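Long-range contact in putative N-acetylmuramoyl-L-alanine amidase,autolysin cwp6 (Peptoclostridium difficile, PDB 5J72), which probably cleaves the amide bond between N-acetylmuramic acid and L-alanine in peptidoglycan, while its CWB2 modules anchor it to the cell wall: residues 358-372 and 383-396. Numbering follows the deposited sequence. Where two conformers were deposited one is given.
Sequences YPDKELSAMLVAKSD and LAAKLKAPILITPK
Pro390 lies flat against the Tyr358 ring: its CB stands 3.6 Å from the ring centroid and only 6° off the normal, the mark of a CH-pi contact. The other side of the proline ring is covered too: in the conformer given, one of two modelled for this methionine, Met366 SD lies 3.6 Å from Pro390 CG. Leu367 packs the opposite sheet face, where its two methyls divide the work. Leu367 CD1 rests 3.8 Å from Ala389 CB, while CD2 reaches Ala384 and Leu383 of the helix. This is the parallel beta-alpha-beta unit of a CWB2 domain, in which helix 375-387 joins strands 362-370 and 391-394. Nearly straight bonds zip the strands together, the first from Leu367 N to Pro390 O (2.9 Å, 175° at the hydrogen). Farther along the pairing degrades: Ser371 N reaches Thr394 O in a more bent bond, with the donor above the carbonyl plane. The exposed end is ionic instead. Lys396 NZ meets the syn side of Asp372 OD1 at 3.1 Å, 31° out of the carboxylate plane, and a water bonds both groups and Lys370 NZ, which also donates to Asp420 O.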
# COMPACT_ATOMS: atom_id res chain seq x y z
N TYR A 358 -6.49 -1.30 7.32
CA TYR A 358 -5.73 -2.45 7.84
C TYR A 358 -5.18 -1.96 9.25
O TYR A 358 -3.97 -1.84 9.44
CB TYR A 358 -4.53 -2.80 6.91
CG TYR A 358 -5.02 -3.31 5.57
CD1 TYR A 358 -5.21 -4.68 5.36
CD2 TYR A 358 -5.37 -2.43 4.54
CE1 TYR A 358 -5.73 -5.15 4.16
CE2 TYR A 358 -5.90 -2.90 3.34
CZ TYR A 358 -6.06 -4.26 3.15
OH TYR A 358 -6.49 -4.70 1.92
N PRO A 359 -6.07 -1.69 10.19
CA PRO A 359 -5.74 -1.22 11.53
C PRO A 359 -4.94 -2.18 12.39
O PRO A 359 -4.27 -1.73 13.30
CB PRO A 359 -7.12 -0.93 12.13
CG PRO A 359 -7.99 -1.90 11.50
CD PRO A 359 -7.52 -1.92 10.07
N ASP A 360 -5.01 -3.48 12.14
CA ASP A 360 -4.26 -4.40 12.98
C ASP A 360 -2.77 -4.07 13.00
O ASP A 360 -2.19 -3.71 11.98
CB ASP A 360 -4.43 -5.83 12.46
CG ASP A 360 -5.82 -6.43 12.62
OD1 ASP A 360 -6.68 -5.79 13.24
OD2 ASP A 360 -6.05 -7.55 12.11
N LYS A 361 -2.13 -4.21 14.20
CA LYS A 361 -0.69 -3.99 14.26
C LYS A 361 0.08 -5.17 13.71
O LYS A 361 1.25 -5.01 13.38
CB LYS A 361 -0.23 -3.70 15.71
CG LYS A 361 -0.67 -2.32 16.20
CD LYS A 361 -1.16 -2.46 17.67
N GLU A 362 -0.53 -6.35 13.60
CA GLU A 362 0.19 -7.52 13.05
C GLU A 362 -0.50 -7.97 11.76
O GLU A 362 -1.61 -8.49 11.81
CB GLU A 362 0.22 -8.68 14.08
CG GLU A 362 0.85 -8.18 15.38
CD GLU A 362 1.29 -9.29 16.32
OE1 GLU A 362 0.62 -10.36 16.36
OE2 GLU A 362 2.32 -9.08 17.01
N LEU A 363 0.12 -7.73 10.63
CA LEU A 363 -0.53 -8.12 9.37
C LEU A 363 -0.09 -9.55 9.02
O LEU A 363 0.97 -9.99 9.46
CB LEU A 363 -0.05 -7.17 8.28
CG LEU A 363 -0.35 -5.67 8.56
CD1 LEU A 363 0.38 -4.87 7.47
CD2 LEU A 363 -1.86 -5.42 8.61
N SER A 364 -0.88 -10.25 8.22
CA SER A 364 -0.46 -11.59 7.81
C SER A 364 0.58 -11.42 6.70
O SER A 364 1.40 -12.30 6.48
CB SER A 364 -1.66 -12.35 7.25
OG SER A 364 -2.16 -11.61 6.15
N ALA A 365 0.54 -10.30 5.97
CA ALA A 365 1.51 -10.11 4.88
C ALA A 365 1.50 -8.69 4.39
O ALA A 365 0.63 -7.93 4.78
CB ALA A 365 1.16 -10.99 3.71
N MET A 366 2.46 -8.34 3.53
CA MET A 366 2.46 -7.02 2.90
C MET A 366 2.92 -7.25 1.56
O MET A 366 3.96 -7.86 1.40
CB MET A 366 3.40 -5.99 3.61
CG MET A 366 3.44 -4.62 2.89
SD MET A 366 2.02 -3.66 3.40
CE MET A 366 2.63 -2.99 4.97
N LEU A 367 2.16 -6.83 0.54
CA LEU A 367 2.62 -7.02 -0.83
C LEU A 367 3.19 -5.70 -1.31
O LEU A 367 2.48 -4.70 -1.24
CB LEU A 367 1.43 -7.47 -1.78
CG LEU A 367 0.96 -8.96 -1.60
CD1 LEU A 367 0.04 -9.03 -0.35
CD2 LEU A 367 0.18 -9.48 -2.83
N VAL A 368 4.41 -5.71 -1.88
CA VAL A 368 5.04 -4.42 -2.22
C VAL A 368 5.24 -4.28 -3.70
O VAL A 368 5.95 -5.08 -4.29
CB VAL A 368 6.43 -4.34 -1.51
CG1 VAL A 368 7.13 -3.00 -1.91
CG2 VAL A 368 6.23 -4.41 -0.00
N ALA A 369 4.60 -3.26 -4.32
CA ALA A 369 4.70 -3.02 -5.73
C ALA A 369 5.30 -1.61 -6.00
O ALA A 369 5.23 -0.72 -5.16
CB ALA A 369 3.29 -3.04 -6.36
N LYS A 370 5.89 -1.46 -7.18
CA LYS A 370 6.45 -0.20 -7.61
C LYS A 370 5.33 0.77 -7.82
O LYS A 370 4.34 0.38 -8.42
CB LYS A 370 7.19 -0.43 -8.93
CG LYS A 370 8.47 -1.27 -8.74
CD LYS A 370 9.19 -1.57 -10.10
CE LYS A 370 8.39 -2.50 -10.98
NZ LYS A 370 8.90 -2.55 -12.38
N SER A 371 5.46 2.05 -7.44
CA SER A 371 4.33 2.96 -7.62
C SER A 371 4.35 3.66 -8.95
O SER A 371 3.45 4.47 -9.21
CB SER A 371 4.36 4.04 -6.54
OG SER A 371 5.63 4.66 -6.56
N ASP A 372 5.35 3.40 -9.80
CA ASP A 372 5.36 4.09 -11.11
C ASP A 372 4.51 3.43 -12.16
O ASP A 372 4.31 4.02 -13.21
CB ASP A 372 6.79 4.23 -11.68
CG ASP A 372 7.58 2.94 -11.76
OD1 ASP A 372 8.26 2.71 -12.78
OD2 ASP A 372 7.56 2.18 -10.80
N LEU A 383 -4.41 -11.66 -5.36
CA LEU A 383 -3.60 -12.40 -4.36
C LEU A 383 -3.60 -11.70 -3.04
O LEU A 383 -3.79 -12.33 -1.98
CB LEU A 383 -2.14 -12.56 -4.90
CG LEU A 383 -1.22 -13.31 -3.84
CD1 LEU A 383 -1.68 -14.76 -3.65
CD2 LEU A 383 0.25 -13.29 -4.40
N ALA A 384 -3.46 -10.35 -3.06
CA ALA A 384 -3.54 -9.58 -1.80
C ALA A 384 -4.94 -9.83 -1.16
O ALA A 384 -5.11 -10.03 0.05
CB ALA A 384 -3.38 -8.07 -2.15
N ALA A 385 -5.99 -9.84 -2.00
CA ALA A 385 -7.34 -10.07 -1.44
C ALA A 385 -7.45 -11.51 -0.82
O ALA A 385 -8.01 -11.67 0.25
CB ALA A 385 -8.35 -9.98 -2.57
N LYS A 386 -6.94 -12.51 -1.51
CA LYS A 386 -6.95 -13.93 -1.02
C LYS A 386 -6.19 -14.01 0.36
O LYS A 386 -6.65 -14.62 1.32
CB LYS A 386 -6.20 -14.80 -2.06
CG LYS A 386 -6.17 -16.32 -1.65
CD LYS A 386 -5.47 -17.12 -2.78
CE LYS A 386 -5.25 -18.58 -2.33
NZ LYS A 386 -6.53 -19.36 -2.24
N LEU A 387 -5.05 -13.36 0.43
CA LEU A 387 -4.23 -13.34 1.67
C LEU A 387 -4.77 -12.39 2.74
O LEU A 387 -4.26 -12.40 3.88
CB LEU A 387 -2.79 -12.88 1.30
CG LEU A 387 -2.08 -13.78 0.29
CD1 LEU A 387 -0.69 -13.16 -0.07
CD2 LEU A 387 -1.95 -15.24 0.95
N LYS A 388 -5.78 -11.55 2.40
CA LYS A 388 -6.39 -10.55 3.27
C LYS A 388 -5.26 -9.63 3.80
O LYS A 388 -5.15 -9.40 5.03
CB LYS A 388 -7.22 -11.19 4.37
CG LYS A 388 -8.35 -12.09 3.78
CD LYS A 388 -9.20 -12.62 4.96
CE LYS A 388 -10.38 -13.52 4.60
NZ LYS A 388 -11.17 -12.96 3.50
N ALA A 389 -4.46 -9.14 2.89
CA ALA A 389 -3.26 -8.32 3.15
C ALA A 389 -3.24 -7.09 2.23
O ALA A 389 -3.81 -7.10 1.15
CB ALA A 389 -1.99 -9.15 2.89
N PRO A 390 -2.60 -6.01 2.65
CA PRO A 390 -2.53 -4.79 1.84
C PRO A 390 -1.45 -4.78 0.81
O PRO A 390 -0.45 -5.51 0.89
CB PRO A 390 -2.24 -3.68 2.88
CG PRO A 390 -1.45 -4.48 4.03
CD PRO A 390 -2.01 -5.89 4.02
N ILE A 391 -1.64 -3.92 -0.20
CA ILE A 391 -0.57 -3.67 -1.15
C ILE A 391 0.04 -2.29 -0.76
O ILE A 391 -0.69 -1.31 -0.60
CB ILE A 391 -1.14 -3.58 -2.58
CG1 ILE A 391 -1.61 -5.01 -3.02
CG2 ILE A 391 -0.06 -3.05 -3.58
CD1 ILE A 391 -2.37 -4.96 -4.40
N LEU A 392 1.35 -2.26 -0.61
CA LEU A 392 2.10 -1.02 -0.36
C LEU A 392 2.75 -0.63 -1.64
O LEU A 392 3.33 -1.50 -2.30
CB LEU A 392 3.17 -1.32 0.69
CG LEU A 392 3.92 -0.04 1.13
CD1 LEU A 392 4.21 -0.15 2.59
CD2 LEU A 392 5.21 0.05 0.27
N ILE A 393 2.66 0.66 -2.06
CA ILE A 393 3.36 1.04 -3.27
C ILE A 393 4.46 2.07 -2.91
O ILE A 393 4.25 2.88 -2.02
CB ILE A 393 2.43 1.66 -4.36
CG1 ILE A 393 1.63 2.86 -3.81
CG2 ILE A 393 1.44 0.52 -4.85
CD1 ILE A 393 0.82 3.61 -4.96
N THR A 394 5.58 2.02 -3.61
CA THR A 394 6.66 2.96 -3.30
C THR A 394 7.52 2.97 -4.51
O THR A 394 7.50 2.05 -5.33
CB THR A 394 7.41 2.50 -2.03
OG1 THR A 394 8.21 3.59 -1.54
CG2 THR A 394 8.31 1.26 -2.28
N PRO A 395 8.30 4.06 -4.71
CA PRO A 395 9.13 4.05 -5.91
C PRO A 395 10.23 2.98 -5.86
O PRO A 395 10.57 2.48 -4.80
CB PRO A 395 9.72 5.50 -5.94
CG PRO A 395 8.71 6.31 -5.19
CD PRO A 395 8.33 5.37 -4.04
N LYS A 396 10.83 2.70 -7.00
CA LYS A 396 11.87 1.66 -7.07
C LYS A 396 13.10 1.97 -6.23
O LYS A 396 13.72 1.06 -5.72
CB LYS A 396 12.36 1.51 -8.52
CG LYS A 396 11.31 1.13 -9.51
CD LYS A 396 12.01 0.92 -10.85
CE LYS A 396 11.75 2.07 -11.77
NZ LYS A 396 11.10 1.61 -13.02
O HOH W 1 -6.69 -7.32 1.46
O HOH W 2 -2.97 -8.56 6.84
O HOH W 3 -4.88 -11.45 6.85
O HOH W 4 8.87 0.13 -13.22